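Local coordinates for peroxisomal membrane protein LPX1 (Saccharomyces cerevisiae, PDB 2Y6U) that hydrolyses acyl esters in the peroxisome, with esterase, lipase and phospholipase A activity, at residues L72-A77 with A329-I334; I168-I173 with L304-T309. All coordinates share one frame; numbering follows the deposited sequence.

Contact 1: residues L72-A77 with A329-I334; sequences LPRLVA and APDLVI
Ile334 meets Arg74 with both of its branches. Its CD1 packs on the aliphatic part of the arginine, 3.8 Å from Arg74 CD and 4.0 Å from Arg74 CB, while its CG2 reaches the backbone, 3.6 Å from Arg74 O. The isoleucine's first torsion (chi1 -71°) turns CG1 away from its own carbonyl carbon and sends CG2 anti to the backbone N, which brings both methyls to the same side of Arg74 CB. Beyond this apolar patch the extended arginine chain carries its NE past Asp331 OD1 at 4.1 Å. The guanidinium and carboxylate planes are only 17° apart, but they are displaced from each other and no salt bridge forms; any attraction is probably only long-range electrostatic. The contact joins the loop after strand 51-58 of the alpha/beta-hydrolase sheet to the start of helix 330-347. Tyr70 serves both charged groups: its OH bonds Asp331 OD1, its carbonyl takes Arg74 NH1, and its ring makes a cation-pi contact with the arginine. With an alanine here instead of Ile334 both outer methyls are gone, which is likely to open a gap beside Arg74 CB and CD and let the arginine stem shift. Arg74 O is also bonded by Asn338 ND2, one turn after Ile334.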
loop_
_atom_site.group_PDB
_atom_site.type_symbol
_atom_site.label_atom_id
_atom_site.label_comp_id
_atom_site.label_asym_id
_atom_site.label_seq_id
_atom_site.Cartn_x
_atom_site.Cartn_y
_atom_site.Cartn_z
ATOM N N LEU A 72 23.887 -15.292 5.197
ATOM C CA LEU A 72 24.441 -14.648 3.987
ATOM C C LEU A 72 25.481 -15.436 3.220
ATOM O O LEU A 72 25.355 -15.540 2.034
ATOM C CB LEU A 72 25.003 -13.238 4.326
ATOM C CG LEU A 72 23.963 -12.292 4.852
ATOM C CD1 LEU A 72 24.670 -10.980 5.436
ATOM C CD2 LEU A 72 22.872 -11.972 3.750
ATOM N N PRO A 73 26.513 -16.004 3.864
ATOM C CA PRO A 73 27.455 -16.739 3.041
ATOM C C PRO A 73 26.935 -18.115 2.605
ATOM O O PRO A 73 27.563 -18.746 1.790
ATOM C CB PRO A 73 28.712 -16.847 3.919
ATOM C CG PRO A 73 28.284 -16.409 5.266
ATOM C CD PRO A 73 26.943 -15.905 5.265
ATOM N N ARG A 74 25.771 -18.544 3.115
ATOM C CA ARG A 74 25.314 -19.909 2.908
ATOM C C ARG A 74 24.162 -19.999 1.892
ATOM O O ARG A 74 23.807 -21.091 1.434
ATOM C CB ARG A 74 24.870 -20.445 4.251
ATOM C CG ARG A 74 26.015 -20.783 5.108
ATOM C CD ARG A 74 25.571 -20.951 6.543
ATOM N NE ARG A 74 26.725 -21.345 7.322
ATOM C CZ ARG A 74 27.593 -20.513 7.897
ATOM N NH1 ARG A 74 27.454 -19.177 7.844
ATOM N NH2 ARG A 74 28.596 -21.022 8.551
ATOM N N LEU A 75 23.674 -18.843 1.479
ATOM C CA LEU A 75 22.667 -18.747 0.485
ATOM C C LEU A 75 23.064 -19.190 -0.923
ATOM O O LEU A 75 24.175 -19.118 -1.292
ATOM C CB LEU A 75 22.058 -17.360 0.481
ATOM C CG LEU A 75 21.172 -17.035 1.710
ATOM C CD1 LEU A 75 20.991 -15.492 1.715
ATOM C CD2 LEU A 75 19.828 -17.752 1.700
ATOM N N VAL A 76 22.037 -19.611 -1.659
ATOM C CA VAL A 76 22.089 -20.208 -2.996
ATOM C C VAL A 76 23.262 -19.627 -3.807
ATOM O O VAL A 76 23.317 -18.440 -4.148
ATOM C CB VAL A 76 20.630 -20.043 -3.658
ATOM C CG1 VAL A 76 20.437 -18.715 -4.456
ATOM C CG2 VAL A 76 20.063 -21.355 -4.362
ATOM N N ALA A 77 24.194 -20.497 -4.109
ATOM C CA ALA A 77 25.341 -20.182 -4.983
ATOM C C ALA A 77 24.801 -19.803 -6.365
ATOM O O ALA A 77 23.720 -20.292 -6.762
ATOM C CB ALA A 77 26.270 -21.410 -5.115
ATOM N N ALA A 329 18.145 -24.004 14.180
ATOM C CA ALA A 329 18.636 -24.940 13.171
ATOM C C ALA A 329 18.764 -24.243 11.849
ATOM O O ALA A 329 18.157 -24.658 10.876
ATOM C CB ALA A 329 17.637 -26.173 13.058
ATOM N N PRO A 330 19.576 -23.150 11.764
ATOM C CA PRO A 330 19.655 -22.392 10.509
ATOM C C PRO A 330 20.132 -23.259 9.308
ATOM O O PRO A 330 19.710 -23.015 8.194
ATOM C CB PRO A 330 20.668 -21.291 10.851
ATOM C CG PRO A 330 21.531 -21.941 11.915
ATOM C CD PRO A 330 20.586 -22.705 12.738
ATOM N N ASP A 331 21.024 -24.216 9.521
ATOM C CA ASP A 331 21.554 -24.987 8.372
ATOM C C ASP A 331 20.417 -25.732 7.654
ATOM O O ASP A 331 20.368 -25.730 6.416
ATOM C CB ASP A 331 22.646 -25.927 8.781
ATOM C CG ASP A 331 23.917 -25.188 9.149
ATOM O OD1 ASP A 331 24.025 -23.988 8.873
ATOM O OD2 ASP A 331 24.742 -25.806 9.734
ATOM N N LEU A 332 19.515 -26.348 8.421
ATOM C CA LEU A 332 18.321 -27.024 7.850
ATOM C C LEU A 332 17.394 -26.057 7.142
ATOM O O LEU A 332 16.935 -26.352 6.051
ATOM C CB LEU A 332 17.555 -27.834 8.901
ATOM C CG LEU A 332 18.354 -29.025 9.481
ATOM C CD1 LEU A 332 17.549 -29.744 10.569
ATOM C CD2 LEU A 332 18.805 -30.006 8.386
ATOM N N VAL A 333 17.174 -24.886 7.737
ATOM C CA VAL A 333 16.341 -23.871 7.138
ATOM C C VAL A 333 16.965 -23.320 5.818
ATOM O O VAL A 333 16.308 -23.203 4.778
ATOM C CB VAL A 333 16.050 -22.740 8.115
ATOM C CG1 VAL A 333 15.190 -21.606 7.455
ATOM C CG2 VAL A 333 15.263 -23.262 9.376
ATOM N N ILE A 334 18.264 -23.111 5.846
ATOM C CA ILE A 334 18.952 -22.615 4.678
ATOM C C ILE A 334 18.884 -23.605 3.516
ATOM O O ILE A 334 18.655 -23.230 2.334
ATOM C CB ILE A 334 20.381 -22.280 5.046
ATOM C CG1 ILE A 334 20.413 -21.040 5.923
ATOM C CG2 ILE A 334 21.290 -22.116 3.797
ATOM C CD1 ILE A 334 21.764 -20.876 6.729
#

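Contact 2: residues I168-I173 with L304-T309; sequences IEPVVI and LFLQKT
Ile173 drives its terminal methyl into the root of the Phe305 side chain, the tighter of two apolar pairs between the loop 168-173 and helix 300-309: Ile173 CD1 lies 3.4 Å from Phe305 CB and 3.5 Å from Phe305 CG. The two side chains cross at about a right angle, and the methyl comes to the ring obliquely. With Phe305 CG anti to its backbone N (chi1 167°), the ring stands out from the helix, with one face turned to Thr309, whose OG1 sits 3.3 Å above it, offset toward the rim. The second pair is looser. Pro170 CG meets Leu306 CD1 at 3.8 Å, the side chains running past each other in opposite directions, and His289 of strand 286-292 touches both. Ile277 of helix 273-279 likewise packs against Ile173 and Phe305.

Hydrogen bonds work within and around these pairs rather than between the two segments. Thr309 OG1 donates to Phe305 O at 2.7 Å, tilted 22° from the carbonyl plane, tying its hydroxyl to the preceding turn of the helix. Asn302, on the same helix, grips the loop's backbone: OD1 takes Val172 N and Ile173 N, and ND2 gives to Pro170 O. Glu169, just before the packed proline, turns to bond His323 and Ser295; an acid following this strand and paired with a histidine is consistent with an alpha/beta-hydrolase catalytic triad, with Ser145 the likely nucleophile.

The chemistry implies a division of labour: methyls and ring carbons fill the interface, while the Asn302 amide supplies polar bonds to the loop backbone, consistent with its holding the loop's course.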
loop_
_atom_site.group_PDB
_atom_site.type_symbol
_atom_site.label_atom_id
_atom_site.label_comp_id
_atom_site.label_asym_id
_atom_site.label_seq_id
_atom_site.Cartn_x
_atom_site.Cartn_y
_atom_site.Cartn_z
ATOM N N ILE A 168 8.615 -18.729 7.601
ATOM C CA ILE A 168 9.172 -19.663 8.560
ATOM C C ILE A 168 8.361 -19.410 9.831
ATOM O O ILE A 168 8.442 -18.342 10.444
ATOM C CB ILE A 168 10.638 -19.428 8.806
ATOM C CG1 ILE A 168 11.469 -19.482 7.481
ATOM C CG2 ILE A 168 11.165 -20.468 9.889
ATOM C CD1 ILE A 168 12.850 -18.742 7.614
ATOM N N GLU A 169 7.592 -20.377 10.264
ATOM C CA GLU A 169 6.774 -20.229 11.448
ATOM C C GLU A 169 5.980 -18.932 11.535
ATOM O O GLU A 169 6.062 -18.170 12.546
ATOM C CB GLU A 169 7.665 -20.345 12.676
ATOM C CG GLU A 169 8.144 -21.736 12.956
ATOM C CD GLU A 169 7.005 -22.628 13.650
ATOM O OE1 GLU A 169 6.333 -22.113 14.540
ATOM O OE2 GLU A 169 6.873 -23.817 13.345
ATOM N N PRO A 170 5.257 -18.590 10.453
ATOM C CA PRO A 170 4.507 -17.381 10.453
ATOM C C PRO A 170 3.459 -17.406 11.598
ATOM O O PRO A 170 2.853 -18.447 11.863
ATOM C CB PRO A 170 3.805 -17.370 9.093
ATOM C CG PRO A 170 3.696 -18.788 8.734
ATOM C CD PRO A 170 4.969 -19.435 9.306
ATOM N N VAL A 171 3.189 -16.198 12.150
ATOM C CA VAL A 171 2.160 -16.004 13.158
ATOM C C VAL A 171 0.994 -15.191 12.556
ATOM O O VAL A 171 1.197 -14.030 12.223
ATOM C CB VAL A 171 2.731 -15.216 14.378
ATOM C CG1 VAL A 171 1.558 -14.854 15.390
ATOM C CG2 VAL A 171 3.805 -16.121 15.077
ATOM N N VAL A 172 -0.132 -15.897 12.365
ATOM C CA VAL A 172 -1.315 -15.340 11.692
ATOM C C VAL A 172 -2.539 -15.470 12.555
ATOM O O VAL A 172 -3.163 -14.459 12.923
ATOM C CB VAL A 172 -1.510 -15.881 10.281
ATOM C CG1 VAL A 172 -2.736 -15.249 9.669
ATOM C CG2 VAL A 172 -0.252 -15.610 9.424
ATOM N N ILE A 173 -2.878 -16.703 12.917
ATOM C CA ILE A 173 -4.014 -16.972 13.810
ATOM C C ILE A 173 -3.459 -17.300 15.184
ATOM O O ILE A 173 -2.707 -18.302 15.401
ATOM C CB ILE A 173 -4.902 -18.063 13.266
ATOM C CG1 ILE A 173 -5.414 -17.580 11.856
ATOM C CG2 ILE A 173 -6.126 -18.425 14.275
ATOM C CD1 ILE A 173 -6.006 -18.623 11.160
ATOM N N LEU A 304 -3.203 -24.751 9.476
ATOM C CA LEU A 304 -4.202 -25.292 8.598
ATOM C C LEU A 304 -4.899 -24.209 7.759
ATOM O O LEU A 304 -5.371 -24.468 6.615
ATOM C CB LEU A 304 -5.212 -26.125 9.361
ATOM C CG LEU A 304 -4.510 -27.325 10.116
ATOM C CD1 LEU A 304 -5.507 -28.114 10.678
ATOM C CD2 LEU A 304 -3.468 -28.169 9.349
ATOM N N PHE A 305 -5.000 -23.033 8.331
ATOM C CA PHE A 305 -5.627 -21.926 7.611
ATOM C C PHE A 305 -4.766 -21.583 6.344
ATOM O O PHE A 305 -5.309 -21.368 5.295
ATOM C CB PHE A 305 -5.799 -20.711 8.503
ATOM C CG PHE A 305 -6.150 -19.458 7.731
ATOM C CD1 PHE A 305 -7.449 -19.274 7.271
ATOM C CD2 PHE A 305 -5.186 -18.522 7.471
ATOM C CE1 PHE A 305 -7.756 -18.134 6.534
ATOM C CE2 PHE A 305 -5.497 -17.434 6.760
ATOM C CZ PHE A 305 -6.723 -17.250 6.268
ATOM N N LEU A 306 -3.463 -21.543 6.502
ATOM C CA LEU A 306 -2.573 -21.241 5.437
ATOM C C LEU A 306 -2.597 -22.269 4.345
ATOM O O LEU A 306 -2.752 -21.970 3.167
ATOM C CB LEU A 306 -1.185 -20.986 5.922
ATOM C CG LEU A 306 -1.081 -19.750 6.770
ATOM C CD1 LEU A 306 0.343 -19.672 7.258
ATOM C CD2 LEU A 306 -1.489 -18.406 6.080
ATOM N N GLN A 307 -2.627 -23.533 4.750
ATOM C CA GLN A 307 -2.763 -24.593 3.799
ATOM C C GLN A 307 -4.051 -24.589 3.008
ATOM O O GLN A 307 -4.088 -25.047 1.890
ATOM C CB GLN A 307 -2.533 -25.962 4.530
ATOM C CG GLN A 307 -3.445 -26.970 4.332
ATOM C CD GLN A 307 -3.177 -28.236 5.186
ATOM O OE1 GLN A 307 -2.120 -28.367 5.808
ATOM N NE2 GLN A 307 -4.179 -29.071 5.301
ATOM N N LYS A 308 -5.156 -24.231 3.637
ATOM C CA LYS A 308 -6.425 -24.237 2.997
ATOM C C LYS A 308 -6.614 -22.993 2.108
ATOM O O LYS A 308 -7.502 -22.955 1.271
ATOM C CB LYS A 308 -7.530 -24.277 4.063
ATOM C CG LYS A 308 -7.668 -25.630 4.711
ATOM C CD LYS A 308 -8.479 -25.621 6.000
ATOM C CE LYS A 308 -8.674 -27.059 6.553
ATOM N NZ LYS A 308 -9.023 -27.041 8.005
ATOM N N THR A 309 -5.814 -21.978 2.339
ATOM C CA THR A 309 -6.129 -20.685 1.774
ATOM C C THR A 309 -5.169 -20.181 0.661
ATOM O O THR A 309 -5.596 -19.437 -0.259
ATOM C CB THR A 309 -6.323 -19.619 2.914
ATOM O OG1 THR A 309 -7.253 -20.113 3.887
ATOM C CG2 THR A 309 -6.964 -18.316 2.326
#

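From the N terminus, the chain first passes 72-77, in the loop between strands 51-58 and 84-92, then crosses the central sheet to 168-173, just beyond strand 164-168. Contact 2 closes first, when helix 300-309 returns to that loop after 130 intervening residues. Contact 1 closes later, as helix 330-347 begins, spanning 251 residues and enclosing contact 2 entirely; the two loops therefore nest without crossing. Together they fix two helices from late in the chain to loops that follow earlier strands of the same mixed sheet. Their centres are 23 Å apart, yet Val333 CG1 and Ile168 CD1 pack at 3.7 Å, and the segments of the two contacts touch there.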